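Manganese-dependent inorganic pyrophosphatase (Methanocaldococcus jannaschii, PDB 2EB0) hydrolyses inorganic diphosphate to two phosphates, using manganese ions bound in each of its subunits. Local coordinates at residues V5-P10 with L64-E69; I85-K90 with G107-V112; I215-V220 with V250-D255; M257-E262 with G289-K294. All coordinates share one frame; numbering follows the deposited sequence.

Interaction 1 (V5-P10 with L64-E69). With MN (manganese (II) ion), chain F; MN (manganese (II) ion), chain E.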
loop_
_atom_site.group_PDB
_atom_site.type_symbol
_atom_site.label_atom_id
_atom_site.label_comp_id
_atom_site.label_asym_id
_atom_site.label_seq_id
_atom_site.Cartn_x
_atom_site.Cartn_y
_atom_site.Cartn_z
ATOM N N VAL B 5 2.765 14.569 -8.066
ATOM C CA VAL B 5 1.598 14.733 -8.927
ATOM C C VAL B 5 0.338 14.033 -8.451
ATOM O O VAL B 5 0.390 12.951 -7.866
ATOM C CB VAL B 5 1.871 14.221 -10.360
ATOM C CG1 VAL B 5 0.950 14.929 -11.335
ATOM C CG2 VAL B 5 3.322 14.436 -10.736
ATOM N N GLY B 6 -0.795 14.674 -8.716
ATOM C CA GLY B 6 -2.082 14.116 -8.358
ATOM C C GLY B 6 -2.603 13.342 -9.555
ATOM O O GLY B 6 -1.870 13.106 -10.513
ATOM N N HIS B 7 -3.872 12.968 -9.520
ATOM C CA HIS B 7 -4.467 12.187 -10.595
ATOM C C HIS B 7 -5.107 12.996 -11.726
ATOM O O HIS B 7 -5.303 14.214 -11.623
ATOM C CB HIS B 7 -5.510 11.245 -10.001
ATOM C CG HIS B 7 -6.581 11.946 -9.221
ATOM N ND1 HIS B 7 -7.447 12.856 -9.793
ATOM C CD2 HIS B 7 -6.925 11.870 -7.912
ATOM C CE1 HIS B 7 -8.277 13.309 -8.870
ATOM N NE2 HIS B 7 -7.982 12.726 -7.721
ATOM N N LYS B 8 -5.424 12.299 -12.812
ATOM C CA LYS B 8 -6.075 12.922 -13.954
ATOM C C LYS B 8 -7.398 13.515 -13.462
ATOM O O LYS B 8 -7.973 13.020 -12.491
ATOM C CB LYS B 8 -6.312 11.879 -15.040
ATOM C CG LYS B 8 -5.024 11.404 -15.692
ATOM C CD LYS B 8 -5.291 10.286 -16.675
ATOM C CE LYS B 8 -4.048 9.938 -17.478
ATOM N NZ LYS B 8 -4.293 8.789 -18.401
ATOM N N ASN B 9 -7.874 14.564 -14.132
ATOM C CA ASN B 9 -9.103 15.251 -13.731
ATOM C C ASN B 9 -8.943 15.622 -12.258
ATOM O O ASN B 9 -9.758 15.255 -11.413
ATOM C CB ASN B 9 -10.334 14.356 -13.916
ATOM C CG ASN B 9 -10.597 14.023 -15.376
ATOM O OD1 ASN B 9 -10.326 14.828 -16.268
ATOM N ND2 ASN B 9 -11.145 12.840 -15.623
ATOM N N PRO B 10 -7.879 16.371 -11.944
ATOM C CA PRO B 10 -7.544 16.817 -10.590
ATOM C C PRO B 10 -8.610 17.586 -9.815
ATOM O O PRO B 10 -9.298 18.449 -10.355
ATOM C CB PRO B 10 -6.293 17.661 -10.812
ATOM C CG PRO B 10 -6.551 18.272 -12.158
ATOM C CD PRO B 10 -7.049 17.077 -12.939
ATOM N N LEU B 64 3.519 10.158 -6.278
ATOM C CA LEU B 64 2.087 10.266 -6.497
ATOM C C LEU B 64 1.341 10.592 -5.216
ATOM O O LEU B 64 1.657 10.060 -4.158
ATOM C CB LEU B 64 1.547 8.960 -7.067
ATOM C CG LEU B 64 2.197 8.474 -8.364
ATOM C CD1 LEU B 64 1.606 7.118 -8.744
ATOM C CD2 LEU B 64 1.961 9.498 -9.474
ATOM N N VAL B 65 0.369 11.490 -5.325
ATOM C CA VAL B 65 -0.476 11.854 -4.198
ATOM C C VAL B 65 -1.920 11.719 -4.630
ATOM O O VAL B 65 -2.257 11.957 -5.787
ATOM C CB VAL B 65 -0.283 13.319 -3.719
ATOM C CG1 VAL B 65 1.040 13.464 -2.995
ATOM C CG2 VAL B 65 -0.373 14.279 -4.907
ATOM N N ASP B 66 -2.758 11.284 -3.700
ATOM C CA ASP B 66 -4.181 11.190 -3.942
ATOM C C ASP B 66 -4.662 10.153 -4.936
ATOM O O ASP B 66 -5.779 10.262 -5.434
ATOM C CB ASP B 66 -4.702 12.551 -4.387
ATOM C CG ASP B 66 -6.146 12.750 -4.036
ATOM O OD1 ASP B 66 -6.808 13.553 -4.717
ATOM O OD2 ASP B 66 -6.610 12.112 -3.066
ATOM N N HIS B 67 -3.827 9.172 -5.255
ATOM C CA HIS B 67 -4.244 8.125 -6.168
ATOM C C HIS B 67 -3.234 6.988 -6.221
ATOM O O HIS B 67 -2.040 7.174 -5.972
ATOM C CB HIS B 67 -4.529 8.683 -7.576
ATOM C CG HIS B 67 -3.306 9.007 -8.382
ATOM N ND1 HIS B 67 -2.454 10.043 -8.066
ATOM C CD2 HIS B 67 -2.822 8.456 -9.524
ATOM C CE1 HIS B 67 -1.499 10.119 -8.978
ATOM N NE2 HIS B 67 -1.699 9.168 -9.874
ATOM N N SER B 68 -3.745 5.803 -6.523
ATOM C CA SER B 68 -2.938 4.600 -6.600
ATOM C C SER B 68 -3.542 3.728 -7.693
ATOM O O SER B 68 -3.670 2.516 -7.538
ATOM C CB SER B 68 -2.982 3.868 -5.258
ATOM O OG SER B 68 -2.213 2.681 -5.294
ATOM N N GLU B 69 -3.929 4.359 -8.792
ATOM C CA GLU B 69 -4.532 3.639 -9.905
ATOM C C GLU B 69 -3.853 4.036 -11.214
ATOM O O GLU B 69 -3.774 5.220 -11.552
ATOM C CB GLU B 69 -6.029 3.949 -9.981
ATOM C CG GLU B 69 -6.780 3.125 -11.017
ATOM C CD GLU B 69 -7.134 1.724 -10.522
ATOM O OE1 GLU B 69 -7.443 0.854 -11.372
ATOM O OE2 GLU B 69 -7.113 1.501 -9.286
HETATM MN MN MN F . -8.783 13.306 -5.542
HETATM MN MN MN E . -8.520 13.014 -2.176
#
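His7 packs against His67 through a CH-pi contact: CB of His7 lies over one face of the His67 imidazole, 3.8 Å from the ring centroid and 23° off its normal. The rotation of that ring is fixed from its edge, since His67 ND1 donates to Val65 O (3.0 Å) in the ring plane while NE2 bonds Ser73. With CG between backbone N and carbonyl carbon (chi1 76°), the imidazole is folded back to where it can meet both Val65 O and His7. Just behind, the backbones close tightly: Val65 N donates to Val5 O at 2.9 Å, and Gly6 CA lies 3.4 Å from Val65 O. Beyond His7 the chains part, and partly exposed Lys8 and Asn9 make no contact with 64-69; Lys8 instead forms a salt bridge to Asp75. His7 ND1 donates to Lys8 O (2.8 Å), steadying a ring whose NE2 binds one manganese at 2.4 Å. Asp66 bridges the metals, OD1 to that same manganese at 2.1 Å and OD2 to the second at 2.3 Å, OD2 also being hydrogen-bonded to Thr109. Histidine and aspartates at the C-terminal ends of parallel strands are typical of the dinuclear manganese site of family II pyrophosphatases.

Interaction 2 (I85-K90 with G107-V112). With MN (manganese (II) ion), chain E.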
loop_
_atom_site.group_PDB
_atom_site.type_symbol
_atom_site.label_atom_id
_atom_site.label_comp_id
_atom_site.label_asym_id
_atom_site.label_seq_id
_atom_site.Cartn_x
_atom_site.Cartn_y
_atom_site.Cartn_z
ATOM N N ILE B 85 4.227 7.069 -2.699
ATOM C CA ILE B 85 2.793 7.222 -2.865
ATOM C C ILE B 85 2.217 7.627 -1.512
ATOM O O ILE B 85 2.408 6.924 -0.516
ATOM C CB ILE B 85 2.113 5.916 -3.333
ATOM C CG1 ILE B 85 2.593 5.551 -4.745
ATOM C CG2 ILE B 85 0.607 6.095 -3.328
ATOM C CD1 ILE B 85 1.949 4.300 -5.317
ATOM N N ILE B 86 1.545 8.776 -1.489
ATOM C CA ILE B 86 0.905 9.317 -0.295
ATOM C C ILE B 86 -0.553 9.459 -0.709
ATOM O O ILE B 86 -0.902 10.320 -1.525
ATOM C CB ILE B 86 1.500 10.678 0.073
ATOM C CG1 ILE B 86 3.017 10.537 0.236
ATOM C CG2 ILE B 86 0.866 11.197 1.359
ATOM C CD1 ILE B 86 3.433 9.589 1.349
ATOM N N ASP B 87 -1.411 8.628 -0.126
ATOM C CA ASP B 87 -2.803 8.596 -0.546
ATOM C C ASP B 87 -3.811 8.263 0.557
ATOM O O ASP B 87 -3.464 8.158 1.737
ATOM C CB ASP B 87 -2.885 7.542 -1.653
ATOM C CG ASP B 87 -4.147 7.619 -2.458
ATOM O OD1 ASP B 87 -4.388 6.651 -3.202
ATOM O OD2 ASP B 87 -4.886 8.627 -2.363
ATOM N N HIS B 88 -5.071 8.128 0.159
ATOM C CA HIS B 88 -6.123 7.744 1.082
ATOM C C HIS B 88 -7.178 6.925 0.332
ATOM O O HIS B 88 -8.334 6.837 0.738
ATOM C CB HIS B 88 -6.746 8.967 1.778
ATOM C CG HIS B 88 -7.538 9.858 0.875
ATOM N ND1 HIS B 88 -8.840 10.222 1.152
ATOM C CD2 HIS B 88 -7.196 10.519 -0.255
ATOM C CE1 HIS B 88 -9.263 11.071 0.235
ATOM N NE2 HIS B 88 -8.283 11.269 -0.629
ATOM N N HIS B 89 -6.762 6.325 -0.773
ATOM C CA HIS B 89 -7.649 5.473 -1.552
ATOM C C HIS B 89 -7.159 4.050 -1.352
ATOM O O HIS B 89 -6.156 3.826 -0.674
ATOM C CB HIS B 89 -7.592 5.820 -3.041
ATOM C CG HIS B 89 -8.083 7.193 -3.361
ATOM N ND1 HIS B 89 -7.301 8.318 -3.203
ATOM C CD2 HIS B 89 -9.288 7.629 -3.801
ATOM C CE1 HIS B 89 -8.004 9.390 -3.531
ATOM N NE2 HIS B 89 -9.213 8.999 -3.897
ATOM N N LYS B 90 -7.876 3.096 -1.929
ATOM C CA LYS B 90 -7.505 1.687 -1.849
ATOM C C LYS B 90 -6.190 1.520 -2.611
ATOM O O LYS B 90 -5.825 2.381 -3.404
ATOM C CB LYS B 90 -8.573 0.833 -2.536
ATOM C CG LYS B 90 -8.616 1.036 -4.049
ATOM C CD LYS B 90 -9.921 0.526 -4.634
ATOM C CE LYS B 90 -9.900 0.528 -6.154
ATOM N NZ LYS B 90 -8.970 -0.503 -6.699
ATOM N N GLY B 107 -10.409 11.314 5.315
ATOM C CA GLY B 107 -11.154 12.102 4.352
ATOM C C GLY B 107 -10.372 12.660 3.179
ATOM O O GLY B 107 -10.944 12.896 2.116
ATOM N N SER B 108 -9.073 12.879 3.350
ATOM C CA SER B 108 -8.293 13.437 2.258
ATOM C C SER B 108 -6.809 13.232 2.417
ATOM O O SER B 108 -6.313 12.989 3.523
ATOM C CB SER B 108 -8.544 14.940 2.140
ATOM O OG SER B 108 -7.877 15.637 3.182
ATOM N N THR B 109 -6.100 13.359 1.300
ATOM C CA THR B 109 -4.654 13.223 1.305
ATOM C C THR B 109 -4.076 14.374 2.134
ATOM O O THR B 109 -3.047 14.221 2.804
ATOM C CB THR B 109 -4.095 13.280 -0.124
ATOM O OG1 THR B 109 -4.696 12.236 -0.908
ATOM C CG2 THR B 109 -2.583 13.109 -0.114
ATOM N N ALA B 110 -4.756 15.517 2.096
ATOM C CA ALA B 110 -4.326 16.698 2.837
ATOM C C ALA B 110 -4.286 16.404 4.341
ATOM O O ALA B 110 -3.373 16.845 5.040
ATOM C CB ALA B 110 -5.267 17.870 2.543
ATOM N N THR B 111 -5.276 15.660 4.829
ATOM C CA THR B 111 -5.345 15.282 6.233
ATOM C C THR B 111 -4.100 14.497 6.635
ATOM O O THR B 111 -3.502 14.761 7.677
ATOM C CB THR B 111 -6.587 14.408 6.516
ATOM O OG1 THR B 111 -7.764 15.142 6.183
ATOM C CG2 THR B 111 -6.660 14.014 7.995
ATOM N N VAL B 112 -3.714 13.531 5.806
ATOM C CA VAL B 112 -2.535 12.714 6.066
ATOM C C VAL B 112 -1.275 13.575 6.199
ATOM O O VAL B 112 -0.460 13.381 7.103
ATOM C CB VAL B 112 -2.285 11.722 4.918
ATOM C CG1 VAL B 112 -1.047 10.883 5.221
ATOM C CG2 VAL B 112 -3.493 10.847 4.718
HETATM MN MN MN E . -8.520 13.014 -2.176
#
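His88 lays its imidazole against the backbone of Gly107-Thr109. CA of Ser108 stands over one ring face, 3.5 Å from the centroid and 21° off the normal, and Thr109 N lies above the same face. CE1 of His88 comes within 3.1 Å of Gly107 O. The ring is steered at both nitrogens: ND1 is hydrogen-bonded to Val106 O, and NE2 binds manganese at 2.3 Å, a site completed by Asp13, Asp66 and Asp147. Asp87, His88 and His89 are the Asp-His-His sequence that names the DHH family, set where strand 81-87 ends beside the N-terminus of helix 109-118, with Ser108 as N-cap. Asp87 OD2 takes two bonds, from His89 ND1 at 2.6 Å on the syn side and from the backbone N of His88, which approaches from above the carboxylate plane. An alanine in place of Asp87 would probably leave both N-H groups without this acceptor and set the His89 ring free to turn. Thr109 divides its branches. OG1, hydrogen-bonded to Asp66, lies 3.1 Å from His88 CD2, whereas CG2, anti to the backbone N, is directed to Ile86 O at 3.5 Å. Ile86 in turn offers its CG2 to Val112 CG1 at 4.3 Å, one helical turn further along.

Interaction 3 (I215-V220 with V250-D255)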
loop_
_atom_site.group_PDB
_atom_site.type_symbol
_atom_site.label_atom_id
_atom_site.label_comp_id
_atom_site.label_asym_id
_atom_site.label_seq_id
_atom_site.Cartn_x
_atom_site.Cartn_y
_atom_site.Cartn_z
ATOM N N ILE B 215 -16.271 5.655 -13.151
ATOM C CA ILE B 215 -17.206 6.178 -12.164
ATOM C C ILE B 215 -17.031 7.682 -12.094
ATOM O O ILE B 215 -16.028 8.177 -11.585
ATOM C CB ILE B 215 -16.963 5.565 -10.768
ATOM C CG1 ILE B 215 -16.935 4.042 -10.868
ATOM C CG2 ILE B 215 -18.076 5.990 -9.814
ATOM C CD1 ILE B 215 -16.601 3.340 -9.557
ATOM N N GLY B 216 -18.007 8.400 -12.636
ATOM C CA GLY B 216 -17.960 9.850 -12.634
ATOM C C GLY B 216 -18.855 10.364 -11.530
ATOM O O GLY B 216 -19.636 9.600 -10.964
ATOM N N GLN B 217 -18.765 11.655 -11.237
ATOM C CA GLN B 217 -19.568 12.218 -10.173
ATOM C C GLN B 217 -19.673 13.733 -10.211
ATOM O O GLN B 217 -18.767 14.422 -10.664
ATOM C CB GLN B 217 -18.983 11.791 -8.820
ATOM C CG GLN B 217 -19.630 12.448 -7.611
ATOM C CD GLN B 217 -19.119 11.884 -6.300
ATOM O OE1 GLN B 217 -17.918 11.663 -6.133
ATOM N NE2 GLN B 217 -20.028 11.662 -5.357
ATOM N N VAL B 218 -20.799 14.242 -9.736
ATOM C CA VAL B 218 -21.000 15.674 -9.659
ATOM C C VAL B 218 -21.699 15.886 -8.318
ATOM O O VAL B 218 -22.561 15.106 -7.936
ATOM C CB VAL B 218 -21.858 16.205 -10.831
ATOM C CG1 VAL B 218 -23.231 15.574 -10.813
ATOM C CG2 VAL B 218 -21.958 17.723 -10.745
ATOM N N GLU B 219 -21.300 16.926 -7.598
ATOM C CA GLU B 219 -21.871 17.222 -6.283
ATOM C C GLU B 219 -22.526 18.605 -6.307
ATOM O O GLU B 219 -21.856 19.606 -6.543
ATOM C CB GLU B 219 -20.761 17.175 -5.217
ATOM C CG GLU B 219 -19.991 15.857 -5.201
ATOM C CD GLU B 219 -18.678 15.918 -4.420
ATOM O OE1 GLU B 219 -17.808 16.759 -4.751
ATOM O OE2 GLU B 219 -18.512 15.114 -3.477
ATOM N N VAL B 220 -23.831 18.659 -6.056
ATOM C CA VAL B 220 -24.532 19.934 -6.091
ATOM C C VAL B 220 -25.476 20.129 -4.918
ATOM O O VAL B 220 -25.869 19.176 -4.247
ATOM C CB VAL B 220 -25.347 20.088 -7.403
ATOM C CG1 VAL B 220 -24.431 19.941 -8.612
ATOM C CG2 VAL B 220 -26.454 19.037 -7.454
ATOM N N VAL B 250 -20.738 4.313 -14.251
ATOM C CA VAL B 250 -21.673 4.772 -13.231
ATOM C C VAL B 250 -21.365 6.251 -13.011
ATOM O O VAL B 250 -20.204 6.623 -12.826
ATOM C CB VAL B 250 -21.458 4.019 -11.898
ATOM C CG1 VAL B 250 -22.344 4.609 -10.806
ATOM C CG2 VAL B 250 -21.741 2.539 -12.087
ATOM N N PHE B 251 -22.396 7.090 -13.064
ATOM C CA PHE B 251 -22.219 8.517 -12.847
ATOM C C PHE B 251 -23.072 8.909 -11.660
ATOM O O PHE B 251 -24.295 8.730 -11.673
ATOM C CB PHE B 251 -22.656 9.326 -14.054
ATOM C CG PHE B 251 -22.181 10.745 -14.016
ATOM C CD1 PHE B 251 -20.876 11.059 -14.373
ATOM C CD2 PHE B 251 -23.025 11.766 -13.586
ATOM C CE1 PHE B 251 -20.415 12.369 -14.304
ATOM C CE2 PHE B 251 -22.573 13.078 -13.512
ATOM C CZ PHE B 251 -21.262 13.379 -13.872
ATOM N N LEU B 252 -22.419 9.454 -10.643
ATOM C CA LEU B 252 -23.102 9.846 -9.422
ATOM C C LEU B 252 -23.543 11.302 -9.382
ATOM O O LEU B 252 -22.712 12.218 -9.374
ATOM C CB LEU B 252 -22.197 9.573 -8.217
ATOM C CG LEU B 252 -21.657 8.150 -8.109
ATOM C CD1 LEU B 252 -20.613 8.076 -7.003
ATOM C CD2 LEU B 252 -22.798 7.177 -7.868
ATOM N N ILE B 253 -24.856 11.516 -9.374
ATOM C CA ILE B 253 -25.387 12.866 -9.252
ATOM C C ILE B 253 -25.585 12.961 -7.744
ATOM O O ILE B 253 -26.581 12.485 -7.216
ATOM C CB ILE B 253 -26.736 13.024 -9.954
ATOM C CG1 ILE B 253 -26.560 12.800 -11.456
ATOM C CG2 ILE B 253 -27.300 14.412 -9.681
ATOM C CD1 ILE B 253 -27.867 12.862 -12.255
ATOM N N THR B 254 -24.609 13.539 -7.058
ATOM C CA THR B 254 -24.641 13.643 -5.604
ATOM C C THR B 254 -25.362 14.879 -5.046
ATOM O O THR B 254 -24.994 16.030 -5.306
ATOM C CB THR B 254 -23.198 13.560 -5.052
ATOM O OG1 THR B 254 -22.637 12.292 -5.419
ATOM C CG2 THR B 254 -23.169 13.703 -3.541
ATOM N N ASP B 255 -26.412 14.613 -4.286
ATOM C CA ASP B 255 -27.206 15.663 -3.671
ATOM C C ASP B 255 -26.569 15.971 -2.320
ATOM O O ASP B 255 -26.756 15.242 -1.353
ATOM C CB ASP B 255 -28.635 15.168 -3.493
ATOM C CG ASP B 255 -29.554 16.231 -2.946
ATOM O OD1 ASP B 255 -30.597 16.474 -3.591
ATOM O OD2 ASP B 255 -29.239 16.815 -1.880
#
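Thr254 OG1 is gripped by two side chains: Gln217 NE2 donates to it across the strands at 2.7 Å, and Ser261 OG is hydrogen-bonded to it from the following strand. The Gln217 chain reaches it by staying extended, CG anti to the backbone N (chi1 173°), and Thr254 OG1 lies in its amide plane; NE2 also bonds Met291 O. The two strands are parallel neighbours in the mixed sheet of the DHHA2 domain, their segment axes 12° apart, joined by a beta-alpha-beta crossover that includes helix 230-243. Five backbone hydrogen bonds pair them in ladder fashion, from Gly216 N to Val250 O (2.8 Å) at one end to Val220 N to Thr254 O (3.0 Å) at the other. On the face of Gln217, Leu252 and Thr254, helix 293-306 covers Ile215 and Leu252. On the opposite face, the Phe251 ring leans across to the first strand, with Gln217 CA over its face, toward the rim, and CE2 touching Val218 CG1 at 3.7 Å. Helix 230-243 meets this ring through Leu237. An alanine at Phe251 would probably open a gap between Gly216, Val218 and that helix and leave Val218 CG1 without its aromatic partner. Glycine suits position 216, because a beta carbon modelled there would fall only 2.6 Å from Phe251 CD1. With hydrogens alone on Gly216, its CA approaches Phe251 CD1 to 3.6 Å.

Interaction 4 (M257-E262 with G289-K294)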
loop_
_atom_site.group_PDB
_atom_site.type_symbol
_atom_site.label_atom_id
_atom_site.label_comp_id
_atom_site.label_asym_id
_atom_site.label_seq_id
_atom_site.Cartn_x
_atom_site.Cartn_y
_atom_site.Cartn_z
ATOM N N MET B 257 -27.231 18.124 0.011
ATOM C CA MET B 257 -28.134 18.269 1.149
ATOM C C MET B 257 -28.793 16.953 1.575
ATOM O O MET B 257 -28.860 16.659 2.763
ATOM C CB MET B 257 -29.196 19.335 0.858
ATOM C CG MET B 257 -28.605 20.715 0.535
ATOM S SD MET B 257 -27.217 21.211 1.619
ATOM C CE MET B 257 -28.117 21.750 3.075
ATOM N N LYS B 258 -29.272 16.154 0.624
ATOM C CA LYS B 258 -29.885 14.877 0.977
ATOM C C LYS B 258 -28.812 13.826 1.248
ATOM O O LYS B 258 -29.115 12.701 1.635
ATOM C CB LYS B 258 -30.808 14.383 -0.138
ATOM C CG LYS B 258 -32.242 14.868 -0.010
ATOM C CD LYS B 258 -33.120 14.349 -1.138
ATOM C CE LYS B 258 -32.751 14.992 -2.470
ATOM N NZ LYS B 258 -32.864 16.489 -2.444
ATOM N N GLU B 259 -27.556 14.192 1.031
ATOM C CA GLU B 259 -26.455 13.268 1.263
ATOM C C GLU B 259 -26.740 11.911 0.636
ATOM O O GLU B 259 -26.695 10.873 1.296
ATOM C CB GLU B 259 -26.200 13.148 2.770
ATOM C CG GLU B 259 -25.432 14.345 3.326
ATOM C CD GLU B 259 -25.522 14.487 4.835
ATOM O OE1 GLU B 259 -25.468 13.460 5.545
ATOM O OE2 GLU B 259 -25.632 15.636 5.312
ATOM N N GLY B 260 -27.049 11.946 -0.655
ATOM C CA GLY B 260 -27.337 10.738 -1.407
ATOM C C GLY B 260 -26.942 10.939 -2.857
ATOM O O GLY B 260 -26.639 12.053 -3.274
ATOM N N SER B 261 -26.941 9.870 -3.640
ATOM C CA SER B 261 -26.563 10.001 -5.036
ATOM C C SER B 261 -27.469 9.246 -5.980
ATOM O O SER B 261 -27.874 8.123 -5.698
ATOM C CB SER B 261 -25.128 9.509 -5.247
ATOM O OG SER B 261 -24.201 10.275 -4.501
ATOM N N GLU B 262 -27.788 9.874 -7.105
ATOM C CA GLU B 262 -28.597 9.219 -8.118
ATOM C C GLU B 262 -27.551 8.589 -9.020
ATOM O O GLU B 262 -26.742 9.291 -9.620
ATOM C CB GLU B 262 -29.419 10.220 -8.929
ATOM C CG GLU B 262 -30.408 9.543 -9.864
ATOM C CD GLU B 262 -31.047 10.496 -10.861
ATOM O OE1 GLU B 262 -31.402 11.632 -10.477
ATOM O OE2 GLU B 262 -31.210 10.098 -12.034
ATOM N N GLY B 289 -27.902 7.787 1.243
ATOM C CA GLY B 289 -26.735 7.916 2.100
ATOM C C GLY B 289 -25.407 7.781 1.387
ATOM O O GLY B 289 -24.353 7.977 1.994
ATOM N N VAL B 290 -25.451 7.446 0.101
ATOM C CA VAL B 290 -24.234 7.264 -0.692
ATOM C C VAL B 290 -23.641 8.579 -1.217
ATOM O O VAL B 290 -24.218 9.228 -2.088
ATOM C CB VAL B 290 -24.510 6.314 -1.891
ATOM C CG1 VAL B 290 -23.269 6.164 -2.744
ATOM C CG2 VAL B 290 -24.973 4.952 -1.376
ATOM N N MET B 291 -22.490 8.970 -0.670
ATOM C CA MET B 291 -21.806 10.192 -1.093
ATOM C C MET B 291 -20.362 9.931 -1.501
ATOM O O MET B 291 -19.781 10.694 -2.272
ATOM C CB MET B 291 -21.771 11.225 0.028
ATOM C CG MET B 291 -23.075 11.905 0.363
ATOM S SD MET B 291 -22.745 13.242 1.541
ATOM C CE MET B 291 -22.395 14.587 0.412
ATOM N N SER B 292 -19.779 8.858 -0.974
ATOM C CA SER B 292 -18.385 8.550 -1.257
ATOM C C SER B 292 -18.128 7.475 -2.287
ATOM O O SER B 292 -18.493 6.310 -2.112
ATOM C CB SER B 292 -17.654 8.162 0.025
ATOM O OG SER B 292 -16.331 7.766 -0.280
ATOM N N ARG B 293 -17.466 7.884 -3.355
ATOM C CA ARG B 293 -17.107 6.978 -4.419
ATOM C C ARG B 293 -16.163 5.922 -3.864
ATOM O O ARG B 293 -16.427 4.728 -3.977
ATOM C CB ARG B 293 -16.418 7.762 -5.536
ATOM C CG ARG B 293 -15.886 6.932 -6.677
ATOM C CD ARG B 293 -15.716 7.807 -7.906
ATOM N NE ARG B 293 -14.880 8.973 -7.634
ATOM C CZ ARG B 293 -14.824 10.059 -8.402
ATOM N NH1 ARG B 293 -15.563 10.148 -9.504
ATOM N NH2 ARG B 293 -14.020 11.056 -8.067
ATOM N N LYS B 294 -15.080 6.369 -3.235
ATOM C CA LYS B 294 -14.070 5.466 -2.696
ATOM C C LYS B 294 -14.512 4.585 -1.536
ATOM O O LYS B 294 -13.915 3.541 -1.284
ATOM C CB LYS B 294 -12.833 6.262 -2.241
ATOM C CG LYS B 294 -13.008 6.929 -0.882
ATOM C CD LYS B 294 -11.701 7.475 -0.315
ATOM C CE LYS B 294 -11.154 8.617 -1.143
ATOM N NZ LYS B 294 -12.111 9.752 -1.232
HETATM O O HOH W 1 -29.559 10.221 0.933
#
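Ser261 meets Val290 through its hydroxyl rather than its amide. OG donates to Val290 O at 2.6 Å, whereas Ser261 N, though 3.2 Å from the same oxygen, has too poor an angle to bond. OG lies anti to the carbonyl carbon and beside the backbone N (chi1 -62°), which brings it to the side of the residue that confronts Val290. The same hydroxyl is hydrogen-bonded to Thr254, tying the loop at 289-292 to the adjoining strand. Next to it the glycines come close, Gly260 CA lying 4.0 Å from Gly289 N. Glu259 O also reaches Gly289 CA (3.1 Å), whose positive phi of 76° favours glycine. On the more open side of the contact, buried Met291 sets its SD against the aliphatic part of partly exposed Glu259, 3.4 Å from its CG. A water accepts from Gly289 N at 3.0 Å and lies 2.6 Å from Lys258 O, to which it probably donates, so it links the segments. Past this point Ser292 N-caps helix 293-306, its OG bonded to Lys295 N. Glu259, in the left-handed backbone region, and Gly260 both face Asp255, which is a G1 beta bulge, here at the turn of the hairpin linking strands 248-255 and 260-267 of the DHHA2 domain.

Interactions 1 and 2 are buried in the DHH domain and join on neighbouring strands 61-65 and 81-87; both touch one manganese, and Asp66 OD2 to Thr109 OG1 (2.9 Å) ties them directly. Their chemistry is that of metal ligands and the groups that orient them. Interactions 3 and 4 share the DHHA2 sheet, their centres about 8 Å apart, linked by Thr254 OG1 to Ser261 OG and by Asp255 N to Gly260 O. Interaction 3 is a buried ladder of backbone bonds with apolar packing, whereas interaction 4 is partly exposed and includes a bridging water. Interactions 2 and 4 touch across the two domains, where Lys294 CE packs on His88 and His89, one of several places where the domains meet.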